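Local coordinates for protein phosphoribosylformylglycinamidine synthase 2 (PDB 3VIU) that belongs to the AIR synthase related (PurM-like) family, pairs two N-terminal with two C-terminal domains of that family, and binds adenosine-5'-diphosphate and a magnesium ion, at residues 597-600 with 601-605; 300-304 with 305-309; 270-273 with 274-278. All blocks are in the same frame, centred on the assembly; numbering follows the deposited sequence.

Overall arrangement
From the N terminus, contact 3 (270-278) comes first, at the C-terminal end of helix 264-275, where the chain turns toward strand 279-283. Contact 2 (300-309) follows, closing the short loop that joins helix 296-301 to strand 307-312. Contact 1 (597-605) comes much later, wholly within helix 596-611. All three are local and run in series, none enclosing or crossing another. Contacts 2 and 3 share one C-terminal AIR synthase related range; their centres lie about 18 Å apart, and Val-309 CG1 packs 4.1 Å from Leu-272 CD2, tying strand 307-312 to helix 264-275. Contact 1 belongs to the other such range, its centre about 45 Å from that of contact 2 and across the chain's centre.

Contact 1 (597-600 with 601-605); sequences GREK and AVQEA
Lys-600 and Glu-604, one turn apart on helix 596-611, form an i to i+4 salt bridge in which NZ of Lys-600 donates to OE1 of Glu-604 at 2.9 Å. The ammonium meets this oxygen on its syn side, 21° out of the carboxylate plane. The lysine leaves the backbone with CG anti to N and stays extended as far as CE; a final bend at chi4 (-73°) turns NZ onto the carboxylate. Its methylenes follow the same oxygen, CE of Lys-600 lying 3.4 Å from OE1 of Glu-604.

The methyl of Ala-601 sits beside the carbonyls of the preceding turn: CB is 3.6 Å from both Gly-597 O and Arg-598 O, while its N donates to Gly-597 O at 3.2 Å. Three further i to i+4 backbone bonds, ending with Glu-604 N to Lys-600 O, confirm unbroken helical geometry.

Glu-599 occupies a buried side of the helix. The bend at chi2 (65°) brings its carboxylate nearer the next turn, with OE1 of Glu-599 3.6 Å from CG of Gln-603. The other oxygen, OE2, is held by a salt bridge from Arg-471 of helix 458-475 and a hydrogen bond from Ser-659. Farther round, CD of Arg-598 rests 3.7 Å from CG2 of Val-602.

The two acids therefore work differently. The Lys-600 pair probably offsets its two charges on a partly exposed side of the helix, whereas the buried Glu-599 carboxylate is probably kept ionised by Arg-471, the sequence neighbour of the magnesium-site residue Asn-472, and links the helix to helix 458-475.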
loop_
_atom_site.group_PDB
_atom_site.type_symbol
_atom_site.label_atom_id
_atom_site.label_comp_id
_atom_site.label_asym_id
_atom_site.label_seq_id
_atom_site.Cartn_x
_atom_site.Cartn_y
_atom_site.Cartn_z
ATOM N N GLY A 597 -19.357 -1.062 -14.107
ATOM C CA GLY A 597 -19.513 -0.415 -15.397
ATOM C C GLY A 597 -19.687 1.078 -15.209
ATOM O O GLY A 597 -19.088 1.886 -15.928
ATOM N N ARG A 598 -20.511 1.453 -14.235
ATOM C CA ARG A 598 -20.742 2.859 -13.955
ATOM C C ARG A 598 -19.433 3.478 -13.452
ATOM O O ARG A 598 -19.032 4.555 -13.904
ATOM C CB ARG A 598 -21.843 3.016 -12.900
ATOM C CG ARG A 598 -22.016 4.437 -12.378
ATOM C CD ARG A 598 -22.484 5.386 -13.470
ATOM N NE ARG A 598 -23.862 5.118 -13.874
ATOM C CZ ARG A 598 -24.920 5.280 -13.086
ATOM N NH1 ARG A 598 -24.775 5.717 -11.842
ATOM N NH2 ARG A 598 -26.130 4.985 -13.540
ATOM N N GLU A 599 -18.771 2.778 -12.527
ATOM C CA GLU A 599 -17.518 3.246 -11.947
ATOM C C GLU A 599 -16.505 3.624 -13.019
ATOM O O GLU A 599 -15.918 4.705 -12.971
ATOM C CB GLU A 599 -16.913 2.176 -11.031
ATOM C CG GLU A 599 -15.638 2.637 -10.315
ATOM C CD GLU A 599 -15.877 3.778 -9.332
ATOM O OE1 GLU A 599 -15.145 4.786 -9.392
ATOM O OE2 GLU A 599 -16.790 3.667 -8.491
ATOM N N LYS A 600 -16.310 2.733 -13.985
ATOM C CA LYS A 600 -15.362 2.973 -15.074
ATOM C C LYS A 600 -15.764 4.188 -15.913
ATOM O O LYS A 600 -14.928 5.033 -16.241
ATOM C CB LYS A 600 -15.268 1.728 -15.969
ATOM C CG LYS A 600 -14.313 1.854 -17.153
ATOM C CD LYS A 600 -14.112 0.501 -17.829
ATOM C CE LYS A 600 -13.056 0.549 -18.933
ATOM N NZ LYS A 600 -13.518 1.251 -20.171
ATOM N N ALA A 601 -17.043 4.275 -16.258
ATOM C CA ALA A 601 -17.535 5.385 -17.060
ATOM C C ALA A 601 -17.377 6.717 -16.321
ATOM O O ALA A 601 -17.056 7.735 -16.933
ATOM C CB ALA A 601 -18.998 5.150 -17.431
ATOM N N VAL A 602 -17.598 6.710 -15.010
ATOM C CA VAL A 602 -17.459 7.931 -14.221
ATOM C C VAL A 602 -15.992 8.363 -14.157
ATOM O O VAL A 602 -15.685 9.554 -14.277
ATOM C CB VAL A 602 -17.994 7.739 -12.769
ATOM C CG1 VAL A 602 -17.644 8.949 -11.918
ATOM C CG2 VAL A 602 -19.509 7.554 -12.784
ATOM N N GLN A 603 -15.090 7.397 -13.972
ATOM C CA GLN A 603 -13.660 7.691 -13.894
ATOM C C GLN A 603 -13.145 8.295 -15.199
ATOM O O GLN A 603 -12.310 9.199 -15.192
ATOM C CB GLN A 603 -12.852 6.428 -13.560
ATOM C CG GLN A 603 -13.188 5.792 -12.217
ATOM C CD GLN A 603 -12.035 4.994 -11.614
ATOM O OE1 GLN A 603 -12.207 4.315 -10.609
ATOM N NE2 GLN A 603 -10.860 5.083 -12.222
ATOM N N GLU A 604 -13.643 7.793 -16.322
ATOM C CA GLU A 604 -13.224 8.313 -17.613
ATOM C C GLU A 604 -13.902 9.643 -17.875
ATOM O O GLU A 604 -13.330 10.517 -18.528
ATOM C CB GLU A 604 -13.546 7.319 -18.724
ATOM C CG GLU A 604 -12.665 6.087 -18.661
ATOM C CD GLU A 604 -13.120 4.979 -19.586
ATOM O OE1 GLU A 604 -12.522 3.878 -19.534
ATOM O OE2 GLU A 604 -14.072 5.212 -20.361
ATOM N N ALA A 605 -15.116 9.807 -17.360
ATOM C CA ALA A 605 -15.818 11.063 -17.554
ATOM C C ALA A 605 -15.090 12.174 -16.799
ATOM O O ALA A 605 -14.896 13.271 -17.330
ATOM C CB ALA A 605 -17.248 10.951 -17.065
#

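Contact 2 (300-304 with 305-309); sequences LLSES and QERMV
Arg-307 reaches back from the start of strand 307-312 and sets its guanidinium against the loop 302-304, donating to two backbone carbonyls. NH2 of Arg-307 bonds to Ser-302 O at 2.7 Å, and NE of Arg-307 to Ser-304 O at 2.9 Å. Both nitrogens stand above the planes of the carbonyls they meet, by 54° and 35°, so neither bond follows a carbonyl lone pair. The bend at chi3 (-57°) swings the guanidinium across the loop. CB of Ser-304 lies over one of its faces, 3.7 Å above the plane, and OG of Ser-302 is over that face too. At the edge, in plane, water 1 accepts from NH1 of Arg-307 at 2.9 Å; NH1 also bonds to Thr-204.

The loop has its own brace, an ST turn in which Ser-304 N donates to Ser-302 OG at 3.2 Å; that hydroxyl is bonded to Gly-205 O as well. Water 3 bridges Ser-304 O and Arg-307 N.

With its three nitrogens all engaged, the buried guanidinium has its rotation fixed. Its charge probably polarises the two carbonyls and compensates their burial where helix 296-301 gives way to the strand.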
loop_
_atom_site.group_PDB
_atom_site.type_symbol
_atom_site.label_atom_id
_atom_site.label_comp_id
_atom_site.label_asym_id
_atom_site.label_seq_id
_atom_site.Cartn_x
_atom_site.Cartn_y
_atom_site.Cartn_z
ATOM N N LEU A 300 23.514 -16.723 8.424
ATOM C CA LEU A 300 22.589 -17.028 7.335
ATOM C C LEU A 300 21.171 -16.489 7.505
ATOM O O LEU A 300 20.543 -16.070 6.532
ATOM C CB LEU A 300 22.515 -18.541 7.122
ATOM C CG LEU A 300 23.711 -19.228 6.457
ATOM C CD1 LEU A 300 23.609 -20.722 6.658
ATOM C CD2 LEU A 300 23.734 -18.892 4.982
ATOM N N LEU A 301 20.666 -16.488 8.732
ATOM C CA LEU A 301 19.301 -16.039 8.958
ATOM C C LEU A 301 19.121 -14.665 9.580
ATOM O O LEU A 301 17.996 -14.233 9.821
ATOM C CB LEU A 301 18.561 -17.100 9.775
ATOM C CG LEU A 301 18.626 -18.473 9.095
ATOM C CD1 LEU A 301 17.758 -19.479 9.821
ATOM C CD2 LEU A 301 18.174 -18.325 7.658
ATOM N N SER A 302 20.220 -13.972 9.848
ATOM C CA SER A 302 20.117 -12.641 10.415
ATOM C C SER A 302 19.325 -11.772 9.458
ATOM O O SER A 302 19.435 -11.914 8.240
ATOM C CB SER A 302 21.492 -12.014 10.593
ATOM O OG SER A 302 21.364 -10.626 10.852
ATOM N N GLU A 303 18.526 -10.870 10.009
ATOM C CA GLU A 303 17.744 -9.963 9.185
ATOM C C GLU A 303 18.145 -8.542 9.537
ATOM O O GLU A 303 17.298 -7.660 9.647
ATOM C CB GLU A 303 16.250 -10.187 9.425
ATOM C CG GLU A 303 15.807 -11.590 9.037
ATOM C CD GLU A 303 14.338 -11.856 9.303
ATOM O OE1 GLU A 303 13.868 -12.967 8.956
ATOM O OE2 GLU A 303 13.659 -10.961 9.856
ATOM N N SER A 304 19.445 -8.332 9.726
ATOM C CA SER A 304 19.957 -7.008 10.064
ATOM C C SER A 304 19.570 -6.035 8.961
ATOM O O SER A 304 19.589 -6.389 7.788
ATOM C CB SER A 304 21.474 -7.051 10.231
ATOM O OG SER A 304 21.829 -7.885 11.323
ATOM N N GLN A 305 19.216 -4.815 9.353
ATOM C CA GLN A 305 18.790 -3.776 8.420
ATOM C C GLN A 305 19.899 -3.204 7.549
ATOM O O GLN A 305 21.087 -3.436 7.789
ATOM C CB GLN A 305 18.123 -2.626 9.179
ATOM C CG GLN A 305 16.939 -3.030 10.037
ATOM C CD GLN A 305 15.790 -3.579 9.224
ATOM O OE1 GLN A 305 15.314 -2.940 8.290
ATOM N NE2 GLN A 305 15.335 -4.769 9.582
ATOM N N GLU A 306 19.471 -2.433 6.551
ATOM C CA GLU A 306 20.338 -1.779 5.572
ATOM C C GLU A 306 21.478 -2.614 5.001
ATOM O O GLU A 306 22.641 -2.200 5.024
ATOM C CB GLU A 306 20.898 -0.451 6.115
ATOM C CG GLU A 306 20.867 -0.288 7.610
ATOM C CD GLU A 306 19.522 0.187 8.141
ATOM O OE1 GLU A 306 19.340 0.123 9.373
ATOM O OE2 GLU A 306 18.656 0.626 7.350
ATOM N N ARG A 307 21.137 -3.790 4.483
ATOM C CA ARG A 307 22.119 -4.669 3.855
ATOM C C ARG A 307 21.687 -4.839 2.402
ATOM O O ARG A 307 20.491 -4.914 2.105
ATOM C CB ARG A 307 22.186 -6.021 4.566
ATOM C CG ARG A 307 22.964 -5.986 5.868
ATOM C CD ARG A 307 23.085 -7.381 6.429
ATOM N NE ARG A 307 21.768 -7.979 6.627
ATOM C CZ ARG A 307 21.561 -9.268 6.877
ATOM N NH1 ARG A 307 22.587 -10.106 6.960
ATOM N NH2 ARG A 307 20.324 -9.717 7.032
HETATM N N MSE A 308 22.661 -4.901 1.502
HETATM C CA MSE A 308 22.365 -4.997 0.081
HETATM C C MSE A 308 23.297 -5.954 -0.670
HETATM O O MSE A 308 24.502 -6.001 -0.416
HETATM C CB MSE A 308 22.476 -3.592 -0.530
HETATM C CG MSE A 308 21.699 -3.376 -1.812
HETATM SE SE MSE A 308 19.796 -3.131 -1.468
HETATM C CE MSE A 308 19.720 -1.188 -1.478
ATOM N N VAL A 309 22.725 -6.707 -1.603
ATOM C CA VAL A 309 23.478 -7.639 -2.433
ATOM C C VAL A 309 23.589 -7.039 -3.844
ATOM O O VAL A 309 22.588 -6.585 -4.401
ATOM C CB VAL A 309 22.756 -9.005 -2.526
ATOM C CG1 VAL A 309 23.369 -9.852 -3.620
ATOM C CG2 VAL A 309 22.858 -9.731 -1.195
HETATM O O HOH W 1 21.624 -12.831 6.903
HETATM O O HOH W 2 16.072 -6.340 12.297
HETATM O O HOH W 3 18.754 -5.123 5.213
#

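Contact 3 (270-273 with 274-278); sequences SELA and HKSGL
The imidazole of His-274 is met obliquely by the carbonyl oxygen of Ser-270, whose closer partner is the backbone: His-274 N donates to Ser-270 O at 2.7 Å. With CG anti to N (chi1 -173°), the ring is carried off toward Thr-357 and Ala-361 of helix 357-361. The other flat group is the carboxylate of Glu-271, whose side chain lies beside that of Lys-275, pointing the same way. No salt bridge forms, OE1 of Glu-271 and NZ of Lys-275 being 4.5 Å apart. Their aliphatic parts touch instead, CG of Glu-271 to CE of Lys-275 at 3.7 Å.

Helix 264-275 ends in a Schellman motif. Leu-278 N returns to Ala-273 O at 3.2 Å, Gly-277 N to His-274 O at 3.2 Å, and Gly-277 has a positive phi of 70°. CD1 of Leu-278 packs 4.5 Å from CB of Ala-273, the apolar contact that commonly accompanies this motif. Ser-276 turns its hydroxyl back to donate to Leu-272 O at 2.7 Å, and the same OG bonds to Ala-191 N.

At this helix end the bond from Ser-276 N to Leu-272 O is weak, and the hydroxyl supplies a shorter one to the same oxygen. The opposite charges of Glu-271 and Lys-275 probably stabilise each other weakly beside adenosine-5'-diphosphate, about 4 Å from the Glu-271 side chain.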
loop_
_atom_site.group_PDB
_atom_site.type_symbol
_atom_site.label_atom_id
_atom_site.label_comp_id
_atom_site.label_asym_id
_atom_site.label_seq_id
_atom_site.Cartn_x
_atom_site.Cartn_y
_atom_site.Cartn_z
ATOM N N SER A 270 19.571 -17.236 -2.627
ATOM C CA SER A 270 18.836 -18.357 -3.200
ATOM C C SER A 270 17.799 -17.839 -4.190
ATOM O O SER A 270 17.585 -18.427 -5.252
ATOM C CB SER A 270 18.148 -19.169 -2.100
ATOM O OG SER A 270 17.102 -18.425 -1.503
ATOM N N GLU A 271 17.157 -16.732 -3.837
ATOM C CA GLU A 271 16.158 -16.128 -4.705
ATOM C C GLU A 271 16.880 -15.676 -5.970
ATOM O O GLU A 271 16.497 -16.033 -7.085
ATOM C CB GLU A 271 15.532 -14.923 -4.010
ATOM C CG GLU A 271 14.072 -14.674 -4.333
ATOM C CD GLU A 271 13.465 -13.611 -3.423
ATOM O OE1 GLU A 271 13.532 -12.406 -3.763
ATOM O OE2 GLU A 271 12.939 -13.989 -2.352
ATOM N N LEU A 272 17.937 -14.891 -5.779
ATOM C CA LEU A 272 18.734 -14.381 -6.888
ATOM C C LEU A 272 19.241 -15.521 -7.764
ATOM O O LEU A 272 19.205 -15.433 -8.994
ATOM C CB LEU A 272 19.919 -13.568 -6.355
ATOM C CG LEU A 272 20.986 -13.118 -7.353
ATOM C CD1 LEU A 272 20.344 -12.425 -8.549
ATOM C CD2 LEU A 272 21.963 -12.185 -6.650
ATOM N N ALA A 273 19.702 -16.590 -7.122
ATOM C CA ALA A 273 20.221 -17.749 -7.830
ATOM C C ALA A 273 19.118 -18.467 -8.600
ATOM O O ALA A 273 19.280 -18.811 -9.774
ATOM C CB ALA A 273 20.869 -18.704 -6.848
ATOM N N HIS A 274 17.994 -18.685 -7.933
ATOM C CA HIS A 274 16.867 -19.375 -8.538
ATOM C C HIS A 274 16.318 -18.677 -9.792
ATOM O O HIS A 274 16.062 -19.327 -10.809
ATOM C CB HIS A 274 15.762 -19.538 -7.501
ATOM C CG HIS A 274 14.619 -20.381 -7.969
ATOM N ND1 HIS A 274 14.765 -21.713 -8.296
ATOM C CD2 HIS A 274 13.318 -20.078 -8.185
ATOM C CE1 HIS A 274 13.602 -22.193 -8.696
ATOM N NE2 HIS A 274 12.707 -21.223 -8.638
ATOM N N LYS A 275 16.141 -17.359 -9.719
ATOM C CA LYS A 275 15.629 -16.584 -10.849
ATOM C C LYS A 275 16.633 -16.543 -11.990
ATOM O O LYS A 275 16.268 -16.287 -13.136
ATOM C CB LYS A 275 15.315 -15.140 -10.425
ATOM C CG LYS A 275 14.326 -15.014 -9.272
ATOM C CD LYS A 275 13.918 -13.566 -9.029
ATOM C CE LYS A 275 13.183 -13.415 -7.698
ATOM N NZ LYS A 275 12.147 -14.466 -7.514
ATOM N N SER A 276 17.899 -16.789 -11.670
ATOM C CA SER A 276 18.959 -16.759 -12.673
ATOM C C SER A 276 19.216 -18.130 -13.289
ATOM O O SER A 276 20.045 -18.270 -14.188
ATOM C CB SER A 276 20.253 -16.224 -12.049
ATOM O OG SER A 276 20.072 -14.919 -11.533
ATOM N N GLY A 277 18.516 -19.140 -12.788
ATOM C CA GLY A 277 18.675 -20.482 -13.315
ATOM C C GLY A 277 19.998 -21.144 -12.996
ATOM O O GLY A 277 20.405 -22.083 -13.674
ATOM N N LEU A 278 20.684 -20.650 -11.976
ATOM C CA LEU A 278 21.963 -21.227 -11.573
ATOM C C LEU A 278 22.051 -21.210 -10.054
ATOM O O LEU A 278 21.061 -20.925 -9.377
ATOM C CB LEU A 278 23.133 -20.450 -12.203
ATOM C CG LEU A 278 23.047 -18.924 -12.177
ATOM C CD1 LEU A 278 23.086 -18.458 -10.725
ATOM C CD2 LEU A 278 24.188 -18.306 -12.997
#